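Long-range contacts in NADH oxidase (Thermus thermophilus, PDB 6RVB), which uses NADH, by way of bound FAD, to reduce coenzyme A disulfide: residues A[336-341]-A[388-393]; A[355-360]-A[374-379]; A[398-403]-A[432-437]. One frame throughout, in Å; residues are numbered along the deposited sequence.

How the contacts relate
Following the chain from its N terminus, strand 334-340 opens contact 1. Strand 353-361 then pairs with strand 372-380 in contact 2, closing a hairpin nested inside the longer loop that contact 1 closes when strand 386-393 returns. Contact 3 comes afterwards, in series, and joins the region entering helix 401-409 to helix 434-438. Contacts 1 and 2 share one antiparallel sheet of the dimerisation domain, where strands 386-393 and 372-380 are neighbours: Val392 N lies 2.8 Å from Trp374 O, a probable hydrogen bond. The helices of contact 3 pack on this sheet, Ile401 against Ala337 and Thr339, and Pro434 against Val375. Contacts 2 and 3 both touch coenzyme A.

Contact 1. Residues A[336-341]-A[388-393]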
loop_
_atom_site.group_PDB
_atom_site.type_symbol
_atom_site.label_atom_id
_atom_site.label_comp_id
_atom_site.label_asym_id
_atom_site.label_seq_id
_atom_site.Cartn_x
_atom_site.Cartn_y
_atom_site.Cartn_z
ATOM N N VAL A 336 -10.331 -6.809 1.844
ATOM C CA VAL A 336 -10.169 -7.703 0.683
ATOM C C VAL A 336 -9.995 -6.912 -0.610
ATOM O O VAL A 336 -10.933 -6.173 -1.006
ATOM C CB VAL A 336 -11.378 -8.612 0.504
ATOM C CG1 VAL A 336 -11.273 -9.400 -0.749
ATOM C CG2 VAL A 336 -11.479 -9.566 1.643
ATOM N N ALA A 337 -8.847 -7.041 -1.273
ATOM C CA ALA A 337 -8.706 -6.269 -2.467
ATOM C C ALA A 337 -8.380 -7.081 -3.718
ATOM O O ALA A 337 -7.541 -7.946 -3.691
ATOM C CB ALA A 337 -7.767 -5.193 -2.273
ATOM N N THR A 338 -9.034 -6.799 -4.826
ATOM C CA THR A 338 -8.778 -7.505 -6.060
ATOM C C THR A 338 -8.536 -6.473 -7.134
ATOM O O THR A 338 -8.844 -5.304 -6.943
ATOM C CB THR A 338 -9.995 -8.422 -6.488
ATOM O OG1 THR A 338 -11.272 -7.711 -6.554
ATOM C CG2 THR A 338 -10.096 -9.528 -5.519
ATOM N N THR A 339 -8.020 -6.920 -8.274
ATOM C CA THR A 339 -7.655 -6.079 -9.379
ATOM C C THR A 339 -7.383 -7.003 -10.567
ATOM O O THR A 339 -6.858 -8.132 -10.399
ATOM C CB THR A 339 -6.390 -5.252 -9.040
ATOM O OG1 THR A 339 -6.310 -4.206 -9.967
ATOM C CG2 THR A 339 -5.023 -6.070 -9.105
ATOM N N GLY A 340 -7.679 -6.544 -11.779
ATOM C CA GLY A 340 -7.412 -7.396 -12.909
ATOM C C GLY A 340 -8.442 -8.494 -13.026
ATOM O O GLY A 340 -9.515 -8.353 -12.485
ATOM N N LEU A 341 -8.101 -9.565 -13.740
ATOM C CA LEU A 341 -8.899 -10.814 -13.823
ATOM C C LEU A 341 -8.521 -11.861 -12.761
ATOM O O LEU A 341 -7.361 -12.028 -12.364
ATOM C CB LEU A 341 -8.691 -11.461 -15.209
ATOM C CG LEU A 341 -8.569 -10.640 -16.506
ATOM C CD1 LEU A 341 -8.323 -11.400 -17.763
ATOM C CD2 LEU A 341 -9.877 -9.894 -16.716
ATOM N N GLY A 388 -4.098 -10.297 -13.113
ATOM C CA GLY A 388 -5.003 -10.013 -12.020
ATOM C C GLY A 388 -4.313 -10.369 -10.756
ATOM O O GLY A 388 -3.250 -10.915 -10.814
ATOM N N GLY A 389 -4.897 -10.065 -9.616
ATOM C CA GLY A 389 -4.169 -10.209 -8.356
ATOM C C GLY A 389 -5.113 -9.939 -7.203
ATOM O O GLY A 389 -6.129 -9.261 -7.408
ATOM N N ALA A 390 -4.854 -10.491 -6.020
ATOM C CA ALA A 390 -5.646 -10.102 -4.873
ATOM C C ALA A 390 -4.752 -9.851 -3.715
ATOM O O ALA A 390 -3.700 -10.427 -3.629
ATOM C CB ALA A 390 -6.588 -11.136 -4.554
ATOM N N VAL A 391 -5.075 -8.981 -2.802
ATOM C CA VAL A 391 -4.394 -9.195 -1.527
ATOM C C VAL A 391 -5.408 -9.081 -0.413
ATOM O O VAL A 391 -6.398 -8.345 -0.584
ATOM C CB VAL A 391 -3.140 -8.322 -1.260
ATOM C CG1 VAL A 391 -2.720 -7.461 -2.439
ATOM C CG2 VAL A 391 -3.351 -7.543 -0.063
ATOM N N VAL A 392 -5.276 -9.891 0.636
ATOM C CA VAL A 392 -6.224 -9.738 1.707
ATOM C C VAL A 392 -5.439 -9.574 2.979
ATOM O O VAL A 392 -4.425 -10.246 3.130
ATOM C CB VAL A 392 -7.429 -10.769 1.732
ATOM C CG1 VAL A 392 -7.316 -11.822 0.702
ATOM C CG2 VAL A 392 -7.663 -11.289 3.095
ATOM N N ALA A 393 -5.845 -8.615 3.826
ATOM C CA ALA A 393 -5.088 -8.265 5.009
ATOM C C ALA A 393 -6.063 -7.825 6.078
ATOM O O ALA A 393 -7.246 -7.801 5.772
ATOM C CB ALA A 393 -4.148 -7.206 4.665
#
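Ala337 and Val391 form a hydrogen-bonded pair in the antiparallel sheet of the dimerisation domain, where strands 334-340 and 386-393 run side by side. Ala337 N donates to Val391 O (2.9 Å, 161° at the hydrogen), and Val391 N returns a bond to Ala337 O. At the next hydrogen-bonded pair, Gly389 N gives its hydrogen to Thr339 O at 2.9 Å, while the reverse bond from Thr339 N is weak.

The buried part is closed in from both faces. Val336 CG2 lies 4.2 Å from Val392 CB, and both valines lie against helix 190-202. Beside them Ala390 CB lies 4.0 Å from Thr338 CG2, against Trp188. On the other face the slim Ala337 and the branched Thr339 receive Ile401. Thr339 OG1 stands anti to the backbone N (chi1 -164°) and is hydrogen-bonded to Thr326 OG1, satisfying a buried hydroxyl.

The more open end holds Gly340 and Leu341, both partly exposed; Leu341 CB points away from the partner strand. Glycines suit it: the backbone angles of Gly340 would jam a CB against the preceding carbonyl O, and a CB on Gly388 would run into Leu341 O, which takes a CA-H...O contact from Gly388 CA.

Contact 2. Residues A[355-360]-A[374-379]; sequences KVFIQS and WVELVY. With COA (coenzyme A), chain J.
Residues 355-360 and 374-379 run antiparallel, their axes 4.7 Å apart and 170° between directions, with paired backbone bonds joining Val356 to Leu377 and Ile358 to Val375. This is the hairpin at one end of the domain's sheet.

On one face, Phe357 and Trp374 cross obliquely, Phe357 CE1 3.6 Å from Trp374 CD1. The planes differ by 30°, but the rings are slid so far apart that they barely overlap. Chi1 of Phe357 (-178°) puts CG anti to the backbone N, beside the carbonyl carbon. Its CD2 lies beside Glu376 CB, the two side chains crossing at about a right angle. Gln359 runs alongside the indole, its CB 3.4 Å from Trp374 CD1, and its OE1 takes a weak hydrogen bond from Trp374 NE1. Leu195 of helix 190-202 touches both aromatic residues.

Charges lie beyond. Lys355 passes its CD 3.7 Å from Glu376 OE2, but its NZ goes on to a salt bridge with Glu191, and the buried Glu376 OE1 is hydrogen-bonded to Trp188 NE1.

The opposite face is aliphatic. Val356 CG1 packs on Leu377 CB at 3.5 Å, and Ile358 CD1 on Val375 CG1 at 3.9 Å; the beta-branched Val356, Ile358 and Val375 suit extended strands. Ile358 CB also touches N1A of the coenzyme A adenine, whose N6A donates to Gln359 O (2.6 Å).

This bond to the adenine amino group probably depends on where the strand places the carbonyl more than on the glutamine side chain, which is turned to the indole.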
loop_
_atom_site.group_PDB
_atom_site.type_symbol
_atom_site.label_atom_id
_atom_site.label_comp_id
_atom_site.label_asym_id
_atom_site.label_seq_id
_atom_site.Cartn_x
_atom_site.Cartn_y
_atom_site.Cartn_z
ATOM N N LYS A 355 -2.415 -19.467 -11.443
ATOM C CA LYS A 355 -2.374 -18.659 -10.229
ATOM C C LYS A 355 -1.333 -19.076 -9.209
ATOM O O LYS A 355 -0.808 -20.181 -9.264
ATOM C CB LYS A 355 -3.730 -18.611 -9.557
ATOM C CG LYS A 355 -4.117 -19.792 -8.858
ATOM C CD LYS A 355 -5.526 -19.662 -8.373
ATOM C CE LYS A 355 -6.085 -20.953 -7.826
ATOM N NZ LYS A 355 -7.581 -20.795 -7.933
ATOM N N VAL A 356 -1.045 -18.191 -8.273
ATOM C CA VAL A 356 -0.271 -18.538 -7.139
ATOM C C VAL A 356 -0.945 -17.870 -5.933
ATOM O O VAL A 356 -1.517 -16.803 -6.080
ATOM C CB VAL A 356 1.196 -18.137 -7.369
ATOM C CG1 VAL A 356 1.407 -16.689 -7.134
ATOM C CG2 VAL A 356 1.996 -18.777 -6.382
ATOM N N PHE A 357 -0.945 -18.474 -4.752
ATOM C CA PHE A 357 -1.700 -17.851 -3.623
ATOM C C PHE A 357 -0.975 -18.140 -2.322
ATOM O O PHE A 357 -0.920 -19.297 -1.902
ATOM C CB PHE A 357 -3.112 -18.447 -3.550
ATOM C CG PHE A 357 -3.979 -17.869 -2.498
ATOM C CD1 PHE A 357 -3.984 -18.383 -1.226
ATOM C CD2 PHE A 357 -4.822 -16.778 -2.774
ATOM C CE1 PHE A 357 -4.782 -17.807 -0.184
ATOM C CE2 PHE A 357 -5.645 -16.180 -1.733
ATOM C CZ PHE A 357 -5.600 -16.704 -0.448
ATOM N N ILE A 358 -0.383 -17.111 -1.721
ATOM C CA ILE A 358 0.527 -17.330 -0.642
ATOM C C ILE A 358 -0.015 -16.637 0.565
ATOM O O ILE A 358 -0.833 -15.782 0.384
ATOM C CB ILE A 358 1.990 -16.970 -0.900
ATOM C CG1 ILE A 358 2.159 -15.506 -1.094
ATOM C CG2 ILE A 358 2.434 -17.648 -2.025
ATOM C CD1 ILE A 358 2.268 -14.780 0.125
ATOM N N GLN A 359 0.370 -17.112 1.773
ATOM C CA GLN A 359 -0.030 -16.446 2.980
ATOM C C GLN A 359 1.222 -16.086 3.743
ATOM O O GLN A 359 2.034 -16.986 3.960
ATOM C CB GLN A 359 -0.882 -17.325 3.825
ATOM C CG GLN A 359 -0.616 -17.075 5.255
ATOM C CD GLN A 359 -1.588 -17.715 6.188
ATOM O OE1 GLN A 359 -2.392 -18.581 5.833
ATOM N NE2 GLN A 359 -1.525 -17.275 7.405
ATOM N N SER A 360 1.364 -14.785 4.085
ATOM C CA SER A 360 2.540 -14.215 4.673
ATOM C C SER A 360 2.044 -13.349 5.820
ATOM O O SER A 360 0.910 -13.477 6.238
ATOM C CB SER A 360 3.292 -13.368 3.713
ATOM O OG SER A 360 4.583 -13.110 4.249
ATOM N N TRP A 374 -2.422 -12.186 2.756
ATOM C CA TRP A 374 -2.418 -13.222 1.730
ATOM C C TRP A 374 -2.327 -12.477 0.433
ATOM O O TRP A 374 -2.938 -11.402 0.335
ATOM C CB TRP A 374 -3.721 -13.944 1.683
ATOM C CG TRP A 374 -4.065 -14.849 2.854
ATOM C CD1 TRP A 374 -3.915 -16.214 2.919
ATOM C CD2 TRP A 374 -4.671 -14.464 4.093
ATOM N NE1 TRP A 374 -4.324 -16.670 4.148
ATOM C CE2 TRP A 374 -4.801 -15.619 4.876
ATOM C CE3 TRP A 374 -5.051 -13.237 4.648
ATOM C CZ2 TRP A 374 -5.331 -15.586 6.127
ATOM C CZ3 TRP A 374 -5.575 -13.220 5.897
ATOM C CH2 TRP A 374 -5.701 -14.381 6.623
ATOM N N VAL A 375 -1.546 -12.960 -0.547
ATOM C CA VAL A 375 -1.565 -12.297 -1.827
ATOM C C VAL A 375 -1.736 -13.365 -2.869
ATOM O O VAL A 375 -1.265 -14.478 -2.652
ATOM C CB VAL A 375 -0.385 -11.369 -2.067
ATOM C CG1 VAL A 375 0.652 -11.456 -0.962
ATOM C CG2 VAL A 375 0.215 -11.638 -3.390
ATOM N N GLU A 376 -2.531 -13.050 -3.913
ATOM C CA GLU A 376 -2.763 -13.907 -5.083
ATOM C C GLU A 376 -2.238 -13.290 -6.342
ATOM O O GLU A 376 -2.468 -12.133 -6.529
ATOM C CB GLU A 376 -4.245 -14.144 -5.365
ATOM C CG GLU A 376 -4.435 -15.130 -6.550
ATOM C CD GLU A 376 -5.895 -15.370 -6.824
ATOM O OE1 GLU A 376 -6.732 -14.872 -6.053
ATOM O OE2 GLU A 376 -6.207 -16.058 -7.822
ATOM N N LEU A 377 -1.615 -14.050 -7.242
ATOM C CA LEU A 377 -1.170 -13.498 -8.505
ATOM C C LEU A 377 -1.777 -14.346 -9.587
ATOM O O LEU A 377 -1.681 -15.541 -9.547
ATOM C CB LEU A 377 0.339 -13.642 -8.529
ATOM C CG LEU A 377 1.222 -12.455 -8.463
ATOM C CD1 LEU A 377 0.525 -11.261 -7.780
ATOM C CD2 LEU A 377 2.525 -12.894 -7.870
ATOM N N VAL A 378 -2.375 -13.746 -10.583
ATOM C CA VAL A 378 -2.897 -14.478 -11.767
ATOM C C VAL A 378 -2.062 -14.045 -12.973
ATOM O O VAL A 378 -1.979 -12.867 -13.279
ATOM C CB VAL A 378 -4.379 -14.094 -11.974
ATOM C CG1 VAL A 378 -4.943 -14.682 -13.136
ATOM C CG2 VAL A 378 -5.152 -14.570 -10.799
ATOM N N TYR A 379 -1.368 -14.964 -13.618
ATOM C CA TYR A 379 -0.444 -14.589 -14.713
ATOM C C TYR A 379 -0.577 -15.497 -15.960
ATOM O O TYR A 379 -1.281 -16.477 -15.923
ATOM C CB TYR A 379 1.001 -14.569 -14.242
ATOM C CG TYR A 379 1.428 -15.842 -13.597
ATOM C CD1 TYR A 379 1.037 -16.206 -12.292
ATOM C CD2 TYR A 379 2.163 -16.718 -14.297
ATOM C CE1 TYR A 379 1.431 -17.415 -11.736
ATOM C CE2 TYR A 379 2.544 -17.892 -13.775
ATOM C CZ TYR A 379 2.218 -18.261 -12.512
ATOM O OH TYR A 379 2.714 -19.506 -12.114
HETATM N N1A COA J . 4.117 -18.739 1.732
HETATM C C2A COA J . 4.661 -19.488 0.711
HETATM N N3A COA J . 6.014 -19.533 0.414
HETATM C C4A COA J . 6.952 -18.813 1.144
HETATM C C5A COA J . 6.441 -17.958 2.263
HETATM C C6A COA J . 4.971 -17.958 2.542
HETATM N N6A COA J . 4.600 -17.139 3.586
HETATM N N7A COA J . 7.509 -17.311 2.808
HETATM C C8A COA J . 8.614 -17.714 2.122
HETATM N N9A COA J . 8.291 -18.594 1.141
HETATM C C1B COA J . 9.305 -19.182 0.229
HETATM C C2B COA J . 10.100 -18.143 -0.578
HETATM O O2B COA J . 9.385 -17.804 -1.786
HETATM C C3B COA J . 11.416 -18.836 -0.919
HETATM O O3B COA J . 11.302 -19.458 -2.224
HETATM P P3B COA J . 12.379 -20.407 -2.980
HETATM O O7A COA J . 11.976 -20.116 -4.413
HETATM O O8A COA J . 13.740 -19.989 -2.532
HETATM O O9A COA J . 12.129 -21.816 -2.468
HETATM C C4B COA J . 11.549 -19.884 0.166
HETATM O O4B COA J . 10.332 -19.902 0.921
HETATM C C5B COA J . 12.630 -19.557 1.148
HETATM O O5B COA J . 12.141 -18.631 2.125
HETATM P P1A COA J . 12.752 -18.762 3.610
HETATM O O1A COA J . 11.952 -17.740 4.339
HETATM O O2A COA J . 12.783 -20.194 4.096
HETATM O O3A COA J . 14.212 -18.101 3.352
HETATM P P2A COA J . 15.740 -18.669 3.314
HETATM O O4A COA J . 16.523 -18.191 2.055
HETATM O O5A COA J . 15.681 -20.120 3.764
HETATM O O6A COA J . 16.190 -17.832 4.607
HETATM C CBP COA J . 17.394 -16.494 6.119
HETATM C CCP COA J . 17.396 -17.139 4.751
HETATM C CDP COA J . 16.125 -16.786 6.930
HETATM C CEP COA J . 18.593 -17.113 6.814
HETATM C CAP COA J . 17.590 -14.982 5.846
HETATM O OAP COA J . 16.501 -14.394 5.127
HETATM C C9P COA J . 17.874 -14.193 7.092
HETATM O O9P COA J . 18.964 -14.305 7.683
HETATM N N8P COA J . 16.912 -13.377 7.529
HETATM C C7P COA J . 17.089 -12.892 8.894
HETATM C C6P COA J . 17.975 -11.646 8.910
HETATM C C5P COA J . 17.216 -10.652 8.052
HETATM O O5P COA J . 17.318 -10.632 6.828
HETATM N N4P COA J . 16.432 -9.787 8.656
HETATM C C3P COA J . 16.334 -8.526 7.962
HETATM C C2P COA J . 17.697 -7.857 7.895
HETATM S S1P COA J . 17.634 -6.495 9.080
#

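Contact 3. Residues A[398-403]-A[432-437]; sequences ALRIDV and WDPLLI. With COA (coenzyme A), chain J.
Arg400 and Asp433 bring two flat groups together, guanidinium and carboxylate, with planes 43° apart. Asp433 OD2 sits at the edge of the guanidinium, near its plane, in a salt bridge with Arg400 NH1 that is modelled very short; Pro434 CD approaches the same nitrogen obliquely. The two side chains slide past each other in opposite directions, Arg400 CD 3.2 Å from Asp433 OD1; beyond CD the chain bends at chi3 (-99°), which turns NE.

Asp433 is also the N-cap of helix 434-438. Its OD1, met on the anti side, takes the hydrogen of Leu435 N at 2.7 Å, and Pro434, which has no N-H to satisfy, fits the first turn. An alanine in place of Asp433 would probably leave both Arg400 NH1 and Leu435 N without this carboxylate, loosening the start of the helix.

Next to the polar pair, Leu435 CD1 packs against Val403 CB at 3.8 Å and against Arg400 CB at the same distance, joining the region entering helix 401-409 to helix 434-438. Ile437 CD1 touches C4A of the coenzyme A adenine (3.8 Å).

Arg400 NH2 has a second acid, Asp362, and helix 401-409 meets the second subunit, where Asp402 OD1 accepts from Ala423 N of that chain. The two carboxylates probably balance the charge of the buried arginine, and one of them also caps the helix that carries an adenine contact.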
loop_
_atom_site.group_PDB
_atom_site.type_symbol
_atom_site.label_atom_id
_atom_site.label_comp_id
_atom_site.label_asym_id
_atom_site.label_seq_id
_atom_site.Cartn_x
_atom_site.Cartn_y
_atom_site.Cartn_z
ATOM N N ALA A 398 -3.183 -2.293 3.051
ATOM C CA ALA A 398 -2.685 -3.472 2.168
ATOM C C ALA A 398 -3.922 -3.904 1.296
ATOM O O ALA A 398 -4.763 -4.591 1.792
ATOM C CB ALA A 398 -1.918 -4.457 2.823
ATOM N N LEU A 399 -3.865 -3.530 -0.017
ATOM C CA LEU A 399 -3.633 -2.008 -0.352
ATOM C C LEU A 399 -2.272 -1.915 -1.039
ATOM O O LEU A 399 -2.000 -0.949 -1.754
ATOM C CB LEU A 399 -3.493 -0.869 0.801
ATOM C CG LEU A 399 -4.042 0.485 0.279
ATOM C CD1 LEU A 399 -5.556 0.476 -0.227
ATOM C CD2 LEU A 399 -4.134 1.580 1.250
ATOM N N ARG A 400 -1.406 -2.892 -0.738
ATOM C CA ARG A 400 -0.420 -3.343 -1.693
ATOM C C ARG A 400 -1.103 -3.645 -3.087
ATOM O O ARG A 400 -0.478 -3.606 -4.110
ATOM C CB ARG A 400 0.308 -4.568 -1.150
ATOM C CG ARG A 400 1.538 -4.311 -0.357
ATOM C CD ARG A 400 2.046 -5.517 0.370
ATOM N NE ARG A 400 1.584 -5.412 1.733
ATOM C CZ ARG A 400 2.387 -5.285 2.775
ATOM N NH1 ARG A 400 3.690 -5.286 2.621
ATOM N NH2 ARG A 400 1.863 -5.168 3.985
ATOM N N ILE A 401 -2.402 -3.906 -3.125
ATOM C CA ILE A 401 -3.065 -4.125 -4.385
ATOM C C ILE A 401 -2.719 -3.013 -5.360
ATOM O O ILE A 401 -2.636 -3.263 -6.552
ATOM C CB ILE A 401 -4.593 -4.170 -4.220
ATOM C CG1 ILE A 401 -5.233 -4.804 -5.435
ATOM C CG2 ILE A 401 -5.152 -2.843 -4.124
ATOM C CD1 ILE A 401 -5.072 -6.203 -5.496
ATOM N N ASP A 402 -2.499 -1.792 -4.869
ATOM C CA ASP A 402 -2.217 -0.672 -5.751
ATOM C C ASP A 402 -0.982 -0.962 -6.613
ATOM O O ASP A 402 -0.918 -0.566 -7.758
ATOM C CB ASP A 402 -2.122 0.675 -4.975
ATOM C CG ASP A 402 -3.480 1.249 -4.649
ATOM O OD1 ASP A 402 -4.475 0.779 -5.293
ATOM O OD2 ASP A 402 -3.623 2.156 -3.750
ATOM N N VAL A 403 -0.010 -1.695 -6.073
ATOM C CA VAL A 403 1.171 -2.018 -6.814
ATOM C C VAL A 403 0.825 -2.806 -8.069
ATOM O O VAL A 403 1.290 -2.493 -9.165
ATOM C CB VAL A 403 2.202 -2.791 -5.998
ATOM C CG1 VAL A 403 3.380 -3.193 -6.927
ATOM C CG2 VAL A 403 2.758 -1.874 -4.967
ATOM N N TRP A 432 11.195 -9.919 3.030
ATOM C CA TRP A 432 10.564 -10.073 1.732
ATOM C C TRP A 432 9.083 -9.646 1.680
ATOM O O TRP A 432 8.277 -10.249 2.380
ATOM C CB TRP A 432 10.645 -11.537 1.366
ATOM C CG TRP A 432 12.056 -11.949 0.980
ATOM C CD1 TRP A 432 12.898 -12.665 1.715
ATOM C CD2 TRP A 432 12.736 -11.621 -0.224
ATOM N NE1 TRP A 432 14.057 -12.843 1.051
ATOM C CE2 TRP A 432 13.973 -12.188 -0.150
ATOM C CE3 TRP A 432 12.385 -10.935 -1.359
ATOM C CZ2 TRP A 432 14.905 -12.054 -1.162
ATOM C CZ3 TRP A 432 13.280 -10.787 -2.318
ATOM C CH2 TRP A 432 14.534 -11.350 -2.236
ATOM N N ASP A 433 8.719 -8.612 0.901
ATOM C CA ASP A 433 7.307 -8.183 0.912
ATOM C C ASP A 433 6.432 -9.327 0.459
ATOM O O ASP A 433 6.856 -10.081 -0.365
ATOM C CB ASP A 433 7.072 -7.019 -0.039
ATOM C CG ASP A 433 5.679 -6.446 0.101
ATOM O OD1 ASP A 433 4.769 -6.930 -0.607
ATOM O OD2 ASP A 433 5.488 -5.499 0.918
ATOM N N PRO A 434 5.195 -9.449 0.962
ATOM C CA PRO A 434 4.390 -10.515 0.423
ATOM C C PRO A 434 4.177 -10.445 -1.086
ATOM O O PRO A 434 4.105 -11.514 -1.658
ATOM C CB PRO A 434 3.102 -10.376 1.156
ATOM C CG PRO A 434 3.468 -9.883 2.357
ATOM C CD PRO A 434 4.580 -8.928 2.164
ATOM N N LEU A 435 4.102 -9.291 -1.755
ATOM C CA LEU A 435 4.110 -9.299 -3.204
ATOM C C LEU A 435 5.386 -10.065 -3.752
ATOM O O LEU A 435 5.275 -10.839 -4.666
ATOM C CB LEU A 435 4.025 -7.878 -3.709
ATOM C CG LEU A 435 2.740 -7.204 -3.400
ATOM C CD1 LEU A 435 2.844 -5.755 -3.735
ATOM C CD2 LEU A 435 1.715 -7.849 -4.209
ATOM N N LEU A 436 6.583 -9.845 -3.225
ATOM C CA LEU A 436 7.747 -10.502 -3.770
ATOM C C LEU A 436 7.636 -12.008 -3.500
ATOM O O LEU A 436 8.084 -12.809 -4.299
ATOM C CB LEU A 436 9.083 -9.940 -3.220
ATOM C CG LEU A 436 9.037 -8.478 -3.507
ATOM C CD1 LEU A 436 10.279 -7.911 -3.089
ATOM C CD2 LEU A 436 8.781 -8.227 -4.990
ATOM N N ILE A 437 7.064 -12.435 -2.389
ATOM C CA ILE A 437 7.298 -13.837 -2.084
ATOM C C ILE A 437 6.354 -14.499 -3.058
ATOM O O ILE A 437 6.675 -15.485 -3.698
ATOM C CB ILE A 437 7.366 -14.378 -0.498
ATOM C CG1 ILE A 437 6.107 -14.929 -0.066
ATOM C CG2 ILE A 437 7.692 -13.393 0.577
ATOM C CD1 ILE A 437 5.752 -15.970 -1.015
HETATM N N1A COA J . 4.117 -18.739 1.732
HETATM C C2A COA J . 4.661 -19.488 0.711
HETATM N N3A COA J . 6.014 -19.533 0.414
HETATM C C4A COA J . 6.952 -18.813 1.144
HETATM C C5A COA J . 6.441 -17.958 2.263
HETATM C C6A COA J . 4.971 -17.958 2.542
HETATM N N6A COA J . 4.600 -17.139 3.586
HETATM N N7A COA J . 7.509 -17.311 2.808
HETATM C C8A COA J . 8.614 -17.714 2.122
HETATM N N9A COA J . 8.291 -18.594 1.141
HETATM C C1B COA J . 9.305 -19.182 0.229
HETATM C C2B COA J . 10.100 -18.143 -0.578
HETATM O O2B COA J . 9.385 -17.804 -1.786
HETATM C C3B COA J . 11.416 -18.836 -0.919
HETATM O O3B COA J . 11.302 -19.458 -2.224
HETATM P P3B COA J . 12.379 -20.407 -2.980
HETATM O O7A COA J . 11.976 -20.116 -4.413
HETATM O O8A COA J . 13.740 -19.989 -2.532
HETATM O O9A COA J . 12.129 -21.816 -2.468
HETATM C C4B COA J . 11.549 -19.884 0.166
HETATM O O4B COA J . 10.332 -19.902 0.921
HETATM C C5B COA J . 12.630 -19.557 1.148
HETATM O O5B COA J . 12.141 -18.631 2.125
HETATM P P1A COA J . 12.752 -18.762 3.610
HETATM O O1A COA J . 11.952 -17.740 4.339
HETATM O O2A COA J . 12.783 -20.194 4.096
HETATM O O3A COA J . 14.212 -18.101 3.352
HETATM P P2A COA J . 15.740 -18.669 3.314
HETATM O O4A COA J . 16.523 -18.191 2.055
HETATM O O5A COA J . 15.681 -20.120 3.764
HETATM O O6A COA J . 16.190 -17.832 4.607
HETATM C CBP COA J . 17.394 -16.494 6.119
HETATM C CCP COA J . 17.396 -17.139 4.751
HETATM C CDP COA J . 16.125 -16.786 6.930
HETATM C CEP COA J . 18.593 -17.113 6.814
HETATM C CAP COA J . 17.590 -14.982 5.846
HETATM O OAP COA J . 16.501 -14.394 5.127
HETATM C C9P COA J . 17.874 -14.193 7.092
HETATM O O9P COA J . 18.964 -14.305 7.683
HETATM N N8P COA J . 16.912 -13.377 7.529
HETATM C C7P COA J . 17.089 -12.892 8.894
HETATM C C6P COA J . 17.975 -11.646 8.910
HETATM C C5P COA J . 17.216 -10.652 8.052
HETATM O O5P COA J . 17.318 -10.632 6.828
HETATM N N4P COA J . 16.432 -9.787 8.656
HETATM C C3P COA J . 16.334 -8.526 7.962
HETATM C C2P COA J . 17.697 -7.857 7.895
HETATM S S1P COA J . 17.634 -6.495 9.080
#